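Local coordinates for protein phenol hydroxylase component phL (Pseudomonas stutzeri, PDB 3U52) that probably forms the beta subunit of a multicomponent phenol hydroxylase, supporting the diiron subunit that hydroxylates phenol, at residues K284-W289 with F324-R329; Q218-D223 with S318-K323; Q116-R121 with D235-S240; E68-V73 with D210-T215. All coordinates share one frame; numbering follows the deposited sequence.

Contact 1 (K284-W289 with F324-R329); sequences KWIDHW and FELQSR
With chi1 at -64°, Ile286 places CG1 opposite its carbonyl carbon and CG2 opposite its backbone N. The two branches therefore reach different residues of 324-329. CD1 is carried outward by a nearly extended chi2 of 158° and meets Leu326. The two side chains cross obliquely. Ile286 CD1 lies 3.9 Å from Leu326 CD1. The same Ile286 CD1 is 4.0 Å from Leu326 CB, so the methyl rests along the leucine and not on its end alone. The other branch packs on backbone: Ile286 CG2 is 3.4 Å from Gln327 O, a close methyl-carbonyl contact. Ile286 CG2 also stands 4.2 Å from Ser328 CB. No hydrogen bond links the two segments directly.

Polar groups gather at the flank. Gln283, one turn before Asp287, takes Gln327 N on its OE1 and gives its NE2 to Asp287 OD1. It thus adds a polar tie between loop and helix beside the apolar contact. Asp287 and Arg329 carry opposite charges, but Asp287 OD1 is 5.7 Å from Arg329 NE, too far for a salt bridge.

The loop reaches this place through a Schellman motif. Glu325, with positive phi, is its C-prime residue. Leu326 N bonds to Leu321 O, and Glu325 N to Lys322 O. This ends helix 307-322 and turns the chain into an extended run beside helix 276-302. Ile286 also packs on Leu321 of helix 307-322, and Leu326 on Met268 of helix 251-274. The C-terminal tail is thus laid over the place where these three helices come together.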
# COMPACT_ATOMS: atom_id res chain seq x y z
N LYS D 284 32.79 -35.07 13.54
CA LYS D 284 33.45 -35.88 12.52
C LYS D 284 33.57 -35.03 11.24
O LYS D 284 34.65 -34.96 10.63
CB LYS D 284 32.62 -37.14 12.32
CG LYS D 284 32.98 -38.01 11.13
CD LYS D 284 31.86 -39.05 10.91
CE LYS D 284 31.65 -39.34 9.42
NZ LYS D 284 30.70 -40.50 9.21
N TRP D 285 32.48 -34.33 10.87
CA TRP D 285 32.51 -33.50 9.65
C TRP D 285 33.46 -32.33 9.81
O TRP D 285 34.22 -32.07 8.90
CB TRP D 285 31.11 -33.04 9.20
CG TRP D 285 30.22 -34.12 8.73
CD1 TRP D 285 30.58 -35.30 8.14
CD2 TRP D 285 28.80 -34.13 8.82
NE1 TRP D 285 29.45 -36.05 7.84
CE2 TRP D 285 28.35 -35.35 8.25
CE3 TRP D 285 27.85 -33.21 9.33
CZ2 TRP D 285 26.98 -35.69 8.19
CZ3 TRP D 285 26.50 -33.54 9.24
CH2 TRP D 285 26.08 -34.78 8.70
N ILE D 286 33.46 -31.66 10.98
CA ILE D 286 34.46 -30.58 11.21
C ILE D 286 35.93 -31.09 11.09
O ILE D 286 36.79 -30.44 10.52
CB ILE D 286 34.23 -29.91 12.60
CG1 ILE D 286 32.87 -29.20 12.65
CG2 ILE D 286 35.36 -28.96 12.97
CD1 ILE D 286 32.36 -29.01 14.05
N ASP D 287 36.21 -32.25 11.68
CA ASP D 287 37.56 -32.85 11.62
C ASP D 287 38.00 -33.11 10.19
O ASP D 287 39.15 -32.89 9.85
CB ASP D 287 37.64 -34.19 12.37
CG ASP D 287 37.49 -34.06 13.88
OD1 ASP D 287 37.68 -32.97 14.49
OD2 ASP D 287 37.17 -35.11 14.47
N HIS D 288 37.09 -33.62 9.37
CA HIS D 288 37.37 -33.82 7.94
C HIS D 288 37.53 -32.51 7.13
O HIS D 288 38.47 -32.33 6.32
CB HIS D 288 36.33 -34.74 7.31
CG HIS D 288 36.67 -35.14 5.92
ND1 HIS D 288 37.77 -35.90 5.61
CD2 HIS D 288 36.06 -34.86 4.73
CE1 HIS D 288 37.83 -36.08 4.30
NE2 HIS D 288 36.81 -35.46 3.74
N TRP D 289 36.61 -31.56 7.35
CA TRP D 289 36.53 -30.41 6.45
C TRP D 289 37.18 -29.14 6.91
O TRP D 289 37.65 -28.37 6.08
CB TRP D 289 35.06 -30.11 6.14
CG TRP D 289 34.36 -31.12 5.30
CD1 TRP D 289 33.49 -32.08 5.73
CD2 TRP D 289 34.43 -31.24 3.90
NE1 TRP D 289 33.01 -32.79 4.66
CE2 TRP D 289 33.56 -32.28 3.52
CE3 TRP D 289 35.11 -30.54 2.90
CZ2 TRP D 289 33.39 -32.65 2.19
CZ3 TRP D 289 34.94 -30.90 1.60
CH2 TRP D 289 34.09 -31.95 1.25
N PHE D 324 28.88 -24.31 20.56
CA PHE D 324 28.00 -25.43 20.23
C PHE D 324 28.47 -26.74 20.84
O PHE D 324 27.90 -27.79 20.54
CB PHE D 324 27.87 -25.64 18.72
CG PHE D 324 27.72 -24.37 17.93
CD1 PHE D 324 28.51 -24.16 16.81
CD2 PHE D 324 26.82 -23.39 18.31
CE1 PHE D 324 28.40 -22.99 16.08
CE2 PHE D 324 26.70 -22.22 17.59
CZ PHE D 324 27.49 -22.03 16.47
N GLU D 325 29.50 -26.66 21.70
CA GLU D 325 30.11 -27.82 22.33
C GLU D 325 30.83 -28.61 21.24
O GLU D 325 30.66 -29.83 21.15
CB GLU D 325 29.06 -28.73 23.04
CG GLU D 325 28.26 -28.12 24.22
CD GLU D 325 26.84 -28.75 24.38
OE1 GLU D 325 26.62 -29.51 25.36
OE2 GLU D 325 25.94 -28.49 23.52
N LEU D 326 31.57 -27.91 20.39
CA LEU D 326 32.28 -28.56 19.29
C LEU D 326 33.69 -28.01 19.20
O LEU D 326 33.96 -26.91 19.65
CB LEU D 326 31.56 -28.35 17.95
CG LEU D 326 30.17 -28.96 17.74
CD1 LEU D 326 29.46 -28.30 16.56
CD2 LEU D 326 30.27 -30.46 17.55
N GLN D 327 34.58 -28.78 18.59
CA GLN D 327 36.00 -28.47 18.61
C GLN D 327 36.58 -28.23 17.23
O GLN D 327 36.22 -28.90 16.27
CB GLN D 327 36.76 -29.63 19.26
CG GLN D 327 38.10 -29.23 19.87
CD GLN D 327 38.06 -29.12 21.40
OE1 GLN D 327 37.59 -28.12 21.96
NE2 GLN D 327 38.58 -30.16 22.08
N SER D 328 37.47 -27.25 17.16
CA SER D 328 38.35 -27.07 16.02
C SER D 328 39.73 -26.62 16.52
O SER D 328 39.86 -26.01 17.60
CB SER D 328 37.77 -26.12 14.96
OG SER D 328 38.04 -24.75 15.22
N ARG D 329 40.75 -26.93 15.72
CA ARG D 329 42.13 -26.81 16.16
C ARG D 329 42.80 -25.46 15.84
O ARG D 329 43.90 -25.43 15.27
CB ARG D 329 42.95 -28.00 15.60
CG ARG D 329 42.09 -29.30 15.43
CD ARG D 329 41.79 -29.61 13.95
NE ARG D 329 42.73 -30.60 13.39
CZ ARG D 329 44.01 -30.37 13.09
NH1 ARG D 329 44.56 -29.16 13.25
NH2 ARG D 329 44.75 -31.36 12.60

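Contact 2 (Q218-D223 with S318-K323); sequences QNILID and SARLKK
Ile220 meets both Arg320 and Leu321, and it divides the work at CB. Its CG2 branch lies over one face of the Arg320 guanidinium. The same methyl, Ile220 CG2, is 4.2 Å from Leu321 CD2. The other branch runs through CG1, and CD1 ends 3.8 Å from Arg320 NH2, where Ile220 and Arg320 touch most closely. One isoleucine thus packs on a flat charged group and on an apolar side chain at once.

Arg320 comes to meet it as a straight rod. CG is anti to the backbone N (chi1 176°), and the chain stays extended as far as NE. This carries the guanidinium across to helix 211-240. The polar end is held elsewhere: NE bonds to Asn265 OD1 on helix 251-274. That bond probably limits how far the flat group can turn against the isoleucine.

Leu221 adds a second apolar contact. Its CB points away from 318-323, but its end comes back, and Leu221 CD2 lies 4.1 Å from Leu321 CD1. These two leucines cross at about a right angle. No hydrogen bond joins the segments.

Within 218-223, Asp223 OD1 accepts from Gln218 NE2, from above the carboxylate plane, and OD2 forms a salt bridge with Arg160. Asp223 N reaches back to Gln218 O, in the wider pi-type turn of this helix.

The short axes lie 11.6 Å apart and run roughly antiparallel, at 146°. Helix 251-274 flanks the contact, with Thr264 and Met268 on Ile220 and Tyr257 and Leu261 on Arg320. From helix 276-302, Trp289 and Glu290 pack on Leu221.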
# COMPACT_ATOMS: atom_id res chain seq x y z
N GLN D 218 29.93 -25.40 3.84
CA GLN D 218 29.74 -24.14 3.12
C GLN D 218 29.46 -22.91 4.03
O GLN D 218 30.17 -21.90 4.00
CB GLN D 218 28.60 -24.27 2.10
CG GLN D 218 28.39 -22.98 1.26
CD GLN D 218 29.64 -22.66 0.39
OE1 GLN D 218 29.79 -23.24 -0.65
NE2 GLN D 218 30.48 -21.71 0.80
N ASN D 219 28.41 -23.02 4.82
CA ASN D 219 27.84 -21.86 5.50
C ASN D 219 28.49 -21.54 6.84
O ASN D 219 28.35 -20.41 7.31
CB ASN D 219 26.30 -21.97 5.60
CG ASN D 219 25.60 -21.99 4.21
OD1 ASN D 219 24.75 -22.84 3.94
ND2 ASN D 219 26.00 -21.08 3.32
N ILE D 220 29.19 -22.52 7.47
CA ILE D 220 29.90 -22.30 8.73
C ILE D 220 31.43 -22.34 8.50
O ILE D 220 32.13 -21.35 8.74
CB ILE D 220 29.54 -23.37 9.87
CG1 ILE D 220 28.03 -23.60 10.06
CG2 ILE D 220 30.24 -23.00 11.22
CD1 ILE D 220 27.23 -22.35 10.21
N LEU D 221 31.95 -23.48 8.05
CA LEU D 221 33.41 -23.66 7.96
C LEU D 221 34.11 -22.81 6.89
O LEU D 221 35.03 -22.06 7.20
CB LEU D 221 33.79 -25.14 7.83
CG LEU D 221 33.30 -26.12 8.91
CD1 LEU D 221 33.75 -27.55 8.51
CD2 LEU D 221 33.67 -25.77 10.38
N ILE D 222 33.68 -22.86 5.63
CA ILE D 222 34.34 -22.05 4.61
C ILE D 222 34.07 -20.53 4.84
O ILE D 222 34.99 -19.73 4.98
CB ILE D 222 33.92 -22.49 3.20
CG1 ILE D 222 34.52 -23.88 2.87
CG2 ILE D 222 34.41 -21.50 2.17
CD1 ILE D 222 33.81 -24.60 1.75
N ASP D 223 32.80 -20.16 4.93
CA ASP D 223 32.40 -18.76 5.10
C ASP D 223 32.92 -18.18 6.41
O ASP D 223 33.30 -17.02 6.45
CB ASP D 223 30.87 -18.62 5.04
CG ASP D 223 30.30 -18.91 3.64
OD1 ASP D 223 31.05 -19.21 2.67
OD2 ASP D 223 29.05 -18.88 3.49
N SER D 318 37.06 -21.18 15.76
CA SER D 318 37.20 -22.11 16.89
C SER D 318 36.38 -21.70 18.12
O SER D 318 35.68 -22.54 18.72
CB SER D 318 38.66 -22.28 17.28
OG SER D 318 38.80 -23.45 18.05
N ALA D 319 36.49 -20.42 18.48
CA ALA D 319 35.76 -19.81 19.60
C ALA D 319 34.29 -19.93 19.36
O ALA D 319 33.53 -20.27 20.27
CB ALA D 319 36.14 -18.34 19.76
N ARG D 320 33.89 -19.65 18.12
CA ARG D 320 32.49 -19.79 17.69
C ARG D 320 32.00 -21.24 17.86
O ARG D 320 30.97 -21.46 18.45
CB ARG D 320 32.33 -19.24 16.27
CG ARG D 320 30.95 -19.37 15.60
CD ARG D 320 30.99 -18.73 14.18
NE ARG D 320 29.73 -18.96 13.48
CZ ARG D 320 29.53 -18.74 12.18
NH1 ARG D 320 30.52 -18.29 11.43
NH2 ARG D 320 28.34 -18.98 11.65
N LEU D 321 32.76 -22.24 17.38
CA LEU D 321 32.35 -23.64 17.48
C LEU D 321 32.23 -24.14 18.94
O LEU D 321 31.38 -24.99 19.22
CB LEU D 321 33.28 -24.56 16.67
CG LEU D 321 33.18 -24.45 15.14
CD1 LEU D 321 34.29 -25.23 14.38
CD2 LEU D 321 31.79 -24.83 14.62
N LYS D 322 33.06 -23.61 19.83
CA LYS D 322 33.00 -23.92 21.28
C LYS D 322 31.64 -23.63 21.89
O LYS D 322 31.22 -24.36 22.78
CB LYS D 322 34.09 -23.20 22.06
CG LYS D 322 35.37 -24.03 22.15
CD LYS D 322 36.55 -23.25 22.75
CE LYS D 322 37.80 -24.10 22.68
NZ LYS D 322 38.94 -23.30 22.12
N LYS D 323 30.95 -22.60 21.41
CA LYS D 323 29.57 -22.33 21.83
C LYS D 323 28.60 -23.48 21.57
O LYS D 323 27.60 -23.62 22.28
CB LYS D 323 29.03 -21.08 21.13
CG LYS D 323 29.61 -19.76 21.65
CD LYS D 323 29.06 -18.56 20.81
CE LYS D 323 29.11 -17.21 21.60
NZ LYS D 323 28.13 -16.14 21.06

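Contact 3 (Q116-R121 with D235-S240); sequences QKQLLR and DQWFES
Leu119 and Phe238 meet as methyl over ring. Leu119 CD2 sits over one face of the phenyl group, displaced toward its rim, and is 4.2 Å from Phe238 CE2. Beside it, the amide of Gln118 reaches the indole of Trp237. Gln118 NE2 is 3.8 Å from Trp237 CH2 and 4.1 Å from Trp237 CZ2. The amide and ring planes are steeply turned, 78° apart, and the side chains cross at about a right angle. No hydrogen bond crosses between the segments. The contact thus pairs a buried apolar half with a partly exposed half, where an amide lies against an indole.

The next shell sets these groups in place. Gln118 is extended beyond CG, which lets its amide reach across. Its OE1 makes a weak hydrogen bond to Gln241 NE2, just past the partner segment. Trp237 keeps CG anti to the backbone N (chi1 170°), and this brings the six-membered end of its indole to the glutamine. Ser240 OG donates to Trp237 O at 2.6 Å, in the carbonyl plane and on a lone pair; this holds the backbone at Trp237, not its ring. Val246 packs on both Leu119 and Phe238.

Farther out, charged groups join other parts. Arg121 NE forms a salt bridge with Asp192. Asp235 and Glu239 make salt bridges to Arg105 and Arg110 of the second subunit, another copy of this protein.

The contact joins short helix 113-122 to the late part of helix 211-240. Leu119 also packs on Ile174 of helix 147-175. Helix 180-191 packs on Leu120, and the loop at Ser304 and Val305 on Trp237.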
# COMPACT_ATOMS: atom_id res chain seq x y z
N GLN D 116 45.71 -2.88 -9.79
CA GLN D 116 44.56 -3.51 -10.42
C GLN D 116 44.71 -5.03 -10.58
O GLN D 116 43.73 -5.77 -10.44
CB GLN D 116 44.31 -2.89 -11.78
CG GLN D 116 43.87 -1.43 -11.76
CD GLN D 116 43.75 -0.86 -13.16
OE1 GLN D 116 44.15 -1.50 -14.13
NE2 GLN D 116 43.18 0.32 -13.28
N LYS D 117 45.93 -5.49 -10.88
CA LYS D 117 46.17 -6.93 -11.05
C LYS D 117 46.04 -7.66 -9.73
O LYS D 117 45.50 -8.75 -9.69
CB LYS D 117 47.49 -7.23 -11.75
CG LYS D 117 47.38 -7.24 -13.31
CD LYS D 117 46.61 -6.01 -13.91
CE LYS D 117 46.42 -6.09 -15.43
NZ LYS D 117 45.27 -5.22 -15.84
N GLN D 118 46.52 -7.04 -8.66
CA GLN D 118 46.32 -7.55 -7.30
C GLN D 118 44.84 -7.75 -6.97
O GLN D 118 44.50 -8.68 -6.28
CB GLN D 118 46.94 -6.63 -6.24
CG GLN D 118 48.48 -6.69 -6.13
CD GLN D 118 49.03 -5.80 -4.99
OE1 GLN D 118 48.94 -4.57 -5.05
NE2 GLN D 118 49.60 -6.43 -3.96
N LEU D 119 43.97 -6.86 -7.44
CA LEU D 119 42.52 -7.06 -7.22
C LEU D 119 41.96 -8.19 -8.06
O LEU D 119 41.16 -8.98 -7.58
CB LEU D 119 41.75 -5.78 -7.50
CG LEU D 119 42.04 -4.59 -6.59
CD1 LEU D 119 41.19 -3.42 -7.01
CD2 LEU D 119 41.82 -4.91 -5.10
N LEU D 120 42.40 -8.24 -9.31
CA LEU D 120 41.96 -9.29 -10.22
C LEU D 120 42.43 -10.67 -9.76
O LEU D 120 41.82 -11.70 -10.09
CB LEU D 120 42.48 -9.01 -11.62
CG LEU D 120 41.90 -7.77 -12.27
CD1 LEU D 120 42.33 -7.67 -13.75
CD2 LEU D 120 40.36 -7.77 -12.10
N ARG D 121 43.52 -10.68 -8.99
CA ARG D 121 44.17 -11.92 -8.57
C ARG D 121 43.77 -12.34 -7.16
O ARG D 121 43.65 -13.55 -6.89
CB ARG D 121 45.72 -11.82 -8.69
CG ARG D 121 46.46 -13.05 -8.19
CD ARG D 121 47.96 -13.01 -8.52
NE ARG D 121 48.60 -14.30 -8.25
CZ ARG D 121 49.37 -14.58 -7.19
NH1 ARG D 121 49.66 -13.64 -6.28
NH2 ARG D 121 49.88 -15.80 -7.08
N ASP D 235 40.97 -6.64 3.93
CA ASP D 235 40.43 -5.29 3.75
C ASP D 235 41.33 -4.21 4.40
O ASP D 235 41.66 -3.19 3.78
CB ASP D 235 38.98 -5.22 4.25
CG ASP D 235 38.35 -3.83 4.07
OD1 ASP D 235 38.05 -3.45 2.93
OD2 ASP D 235 38.13 -3.13 5.09
N GLN D 236 41.77 -4.46 5.62
CA GLN D 236 42.77 -3.58 6.24
C GLN D 236 44.06 -3.47 5.41
O GLN D 236 44.60 -2.38 5.23
CB GLN D 236 43.15 -4.09 7.63
CG GLN D 236 41.99 -4.11 8.61
CD GLN D 236 42.43 -4.48 10.02
OE1 GLN D 236 43.49 -4.05 10.49
NE2 GLN D 236 41.61 -5.30 10.72
N TRP D 237 44.57 -4.61 4.96
CA TRP D 237 45.82 -4.67 4.22
C TRP D 237 45.76 -3.95 2.87
O TRP D 237 46.78 -3.39 2.42
CB TRP D 237 46.23 -6.14 4.08
CG TRP D 237 47.36 -6.42 3.15
CD1 TRP D 237 48.70 -6.40 3.46
CD2 TRP D 237 47.26 -6.80 1.79
NE1 TRP D 237 49.44 -6.74 2.35
CE2 TRP D 237 48.59 -7.00 1.31
CE3 TRP D 237 46.19 -6.99 0.91
CZ2 TRP D 237 48.87 -7.37 -0.01
CZ3 TRP D 237 46.47 -7.37 -0.40
CH2 TRP D 237 47.80 -7.55 -0.85
N PHE D 238 44.58 -3.94 2.23
CA PHE D 238 44.40 -3.17 0.96
C PHE D 238 44.84 -1.70 1.07
O PHE D 238 45.31 -1.10 0.10
CB PHE D 238 42.95 -3.24 0.44
CG PHE D 238 42.60 -4.55 -0.20
CD1 PHE D 238 41.32 -5.05 -0.10
CD2 PHE D 238 43.55 -5.28 -0.89
CE1 PHE D 238 41.02 -6.29 -0.70
CE2 PHE D 238 43.25 -6.51 -1.48
CZ PHE D 238 42.00 -7.00 -1.39
N GLU D 239 44.71 -1.14 2.27
CA GLU D 239 45.10 0.25 2.53
C GLU D 239 46.61 0.48 2.31
O GLU D 239 47.01 1.45 1.64
CB GLU D 239 44.63 0.65 3.93
CG GLU D 239 45.30 1.87 4.54
CD GLU D 239 44.66 2.26 5.88
OE1 GLU D 239 45.21 1.90 6.96
OE2 GLU D 239 43.60 2.91 5.85
N SER D 240 47.42 -0.44 2.86
CA SER D 240 48.87 -0.49 2.66
C SER D 240 49.28 -0.68 1.18
O SER D 240 50.42 -0.38 0.80
CB SER D 240 49.46 -1.60 3.54
OG SER D 240 49.25 -2.90 3.01

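Contact 4 (E68-V73 with D210-T215); sequences EDWCAV and DWFELT
Trp70 brings the CH2 corner of its indole against both Trp211 and Phe212, and this is the tight part of the contact. Trp211 CH2 lies over one face of the Trp70 ring, toward its rim, 3.7 Å from Trp70 CH2. The two indoles come from opposite directions. Their six-membered rings have centroids 5.1 Å apart and planes at 46°, so they meet obliquely. Trp70 CH2 also approaches Phe212 CD1 at 3.8 Å. Trp211 reaches this spot with CG in the crowded position between backbone N and carbonyl carbon (chi1 67°). Phe212 is backed in turn by Thr215 CG2, 3.8 Å from its ring plane and over the centre. An alanine in place of Trp70 would remove the whole indole and would probably leave a gap beside Trp211 and Phe212, with both rings freer to turn.

The other side is looser. Glu68 and Ala72 are exposed and do not touch 210-215. Here polar bonds hold the loop: Asp69 OD2 pairs with Arg23, and Asp69 OD1 takes a weak bond from Cys71 N.

Across from it, Asp210 N-caps helix 211-240. Its OD1 accepts from Glu213 N at 3.1 Å, nearly straight at 172° but from above the carboxylate plane. Thr63 and Ala64 also bond to this carboxylate, which helps fix the helix start that carries both aromatic rings.

Between 68-73 and 210-215 only rings meet, with no hydrogen bond. Thr63 and Ala64 lie a little earlier in the same loop, so their bonds to Asp210 tie the loop to the helix start beside the aromatic packing.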
# COMPACT_ATOMS: atom_id res chain seq x y z
N GLU D 68 13.95 -34.42 16.37
CA GLU D 68 12.58 -34.68 16.74
C GLU D 68 11.68 -33.77 15.90
O GLU D 68 10.65 -34.21 15.39
CB GLU D 68 12.34 -34.44 18.24
CG GLU D 68 10.92 -34.87 18.71
CD GLU D 68 10.25 -33.82 19.64
OE1 GLU D 68 10.15 -34.09 20.87
OE2 GLU D 68 9.82 -32.74 19.14
N ASP D 69 12.11 -32.53 15.69
CA ASP D 69 11.27 -31.54 15.00
C ASP D 69 12.14 -30.53 14.24
O ASP D 69 12.73 -29.69 14.86
CB ASP D 69 10.40 -30.85 16.06
CG ASP D 69 9.37 -29.93 15.46
OD1 ASP D 69 9.36 -29.75 14.22
OD2 ASP D 69 8.57 -29.37 16.25
N TRP D 70 12.22 -30.61 12.91
CA TRP D 70 13.09 -29.68 12.16
C TRP D 70 12.71 -28.18 12.25
O TRP D 70 13.54 -27.30 12.01
CB TRP D 70 13.25 -30.10 10.70
CG TRP D 70 14.39 -31.04 10.45
CD1 TRP D 70 14.31 -32.37 10.14
CD2 TRP D 70 15.80 -30.72 10.50
NE1 TRP D 70 15.58 -32.90 9.99
CE2 TRP D 70 16.51 -31.91 10.21
CE3 TRP D 70 16.53 -29.55 10.79
CZ2 TRP D 70 17.91 -31.97 10.18
CZ3 TRP D 70 17.92 -29.59 10.75
CH2 TRP D 70 18.60 -30.82 10.45
N CYS D 71 11.43 -27.90 12.54
CA CYS D 71 10.97 -26.54 12.92
C CYS D 71 11.50 -25.99 14.24
O CYS D 71 11.23 -24.84 14.57
CB CYS D 71 9.45 -26.48 12.97
SG CYS D 71 8.78 -26.86 11.41
N ALA D 72 12.23 -26.80 15.02
CA ALA D 72 13.08 -26.27 16.08
C ALA D 72 14.09 -25.26 15.49
O ALA D 72 14.54 -24.34 16.19
CB ALA D 72 13.84 -27.39 16.78
N VAL D 73 14.49 -25.46 14.24
CA VAL D 73 15.42 -24.52 13.62
C VAL D 73 14.57 -23.40 13.02
O VAL D 73 13.78 -23.65 12.11
CB VAL D 73 16.31 -25.19 12.54
CG1 VAL D 73 17.04 -24.14 11.72
CG2 VAL D 73 17.31 -26.16 13.19
N ASP D 210 25.08 -35.29 1.63
CA ASP D 210 24.35 -35.01 2.87
C ASP D 210 24.16 -33.51 2.97
O ASP D 210 25.16 -32.75 3.02
CB ASP D 210 25.16 -35.50 4.09
CG ASP D 210 24.37 -35.42 5.39
OD1 ASP D 210 23.84 -34.34 5.71
OD2 ASP D 210 24.25 -36.46 6.10
N TRP D 211 22.90 -33.04 3.02
CA TRP D 211 22.71 -31.59 2.91
C TRP D 211 23.17 -30.86 4.18
O TRP D 211 23.66 -29.71 4.12
CB TRP D 211 21.29 -31.23 2.51
CG TRP D 211 20.19 -31.54 3.50
CD1 TRP D 211 19.35 -32.62 3.48
CD2 TRP D 211 19.79 -30.75 4.64
NE1 TRP D 211 18.47 -32.57 4.54
CE2 TRP D 211 18.71 -31.44 5.27
CE3 TRP D 211 20.23 -29.55 5.19
CZ2 TRP D 211 18.03 -30.92 6.40
CZ3 TRP D 211 19.56 -29.04 6.34
CH2 TRP D 211 18.49 -29.75 6.93
N PHE D 212 23.00 -31.48 5.34
CA PHE D 212 23.50 -30.81 6.53
C PHE D 212 25.03 -30.75 6.59
O PHE D 212 25.60 -29.71 6.93
CB PHE D 212 22.92 -31.32 7.85
CG PHE D 212 22.98 -30.27 8.93
CD1 PHE D 212 21.91 -29.41 9.13
CD2 PHE D 212 24.17 -30.07 9.68
CE1 PHE D 212 21.97 -28.38 10.11
CE2 PHE D 212 24.26 -29.05 10.65
CZ PHE D 212 23.13 -28.21 10.89
N GLU D 213 25.69 -31.85 6.19
CA GLU D 213 27.14 -31.82 5.99
C GLU D 213 27.47 -30.63 5.09
O GLU D 213 28.35 -29.83 5.40
CB GLU D 213 27.67 -33.13 5.37
CG GLU D 213 29.20 -33.18 5.30
CD GLU D 213 29.75 -34.41 4.59
OE1 GLU D 213 30.99 -34.43 4.37
OE2 GLU D 213 28.98 -35.35 4.27
N LEU D 214 26.74 -30.50 3.97
CA LEU D 214 26.95 -29.40 3.04
C LEU D 214 26.74 -28.01 3.64
O LEU D 214 27.57 -27.12 3.43
CB LEU D 214 26.08 -29.56 1.78
CG LEU D 214 26.46 -28.71 0.58
CD1 LEU D 214 27.92 -28.75 0.20
CD2 LEU D 214 25.57 -29.09 -0.58
N THR D 215 25.64 -27.79 4.38
CA THR D 215 25.44 -26.45 4.98
C THR D 215 26.55 -26.09 5.98
O THR D 215 27.03 -24.94 6.01
CB THR D 215 24.00 -26.25 5.56
OG1 THR D 215 23.78 -24.85 5.73
CG2 THR D 215 23.83 -26.87 6.92

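Contacts 2, 3 and 4 all use helix 211-240, from its capped start in contact 4 to its late turns in contact 3. The centres of those two are about 38 Å apart, on opposite sides of the chain's centre. Contacts 1 and 2 touch, with centres about 9 Å apart: Ser318 OG and Ser328 O, 2.8 Å apart, probably share a hydrogen bond. Contact 1 also meets contact 4, where Trp289 NE1 lies 2.6 Å from Glu213 OE1. Tyr227 and Asp232 of the xenon pocket fall on helix 211-240 between contacts 2 and 3. The Arg320 side chain is about 10 Å from a bound xenon, and that of Phe238 about 12 Å.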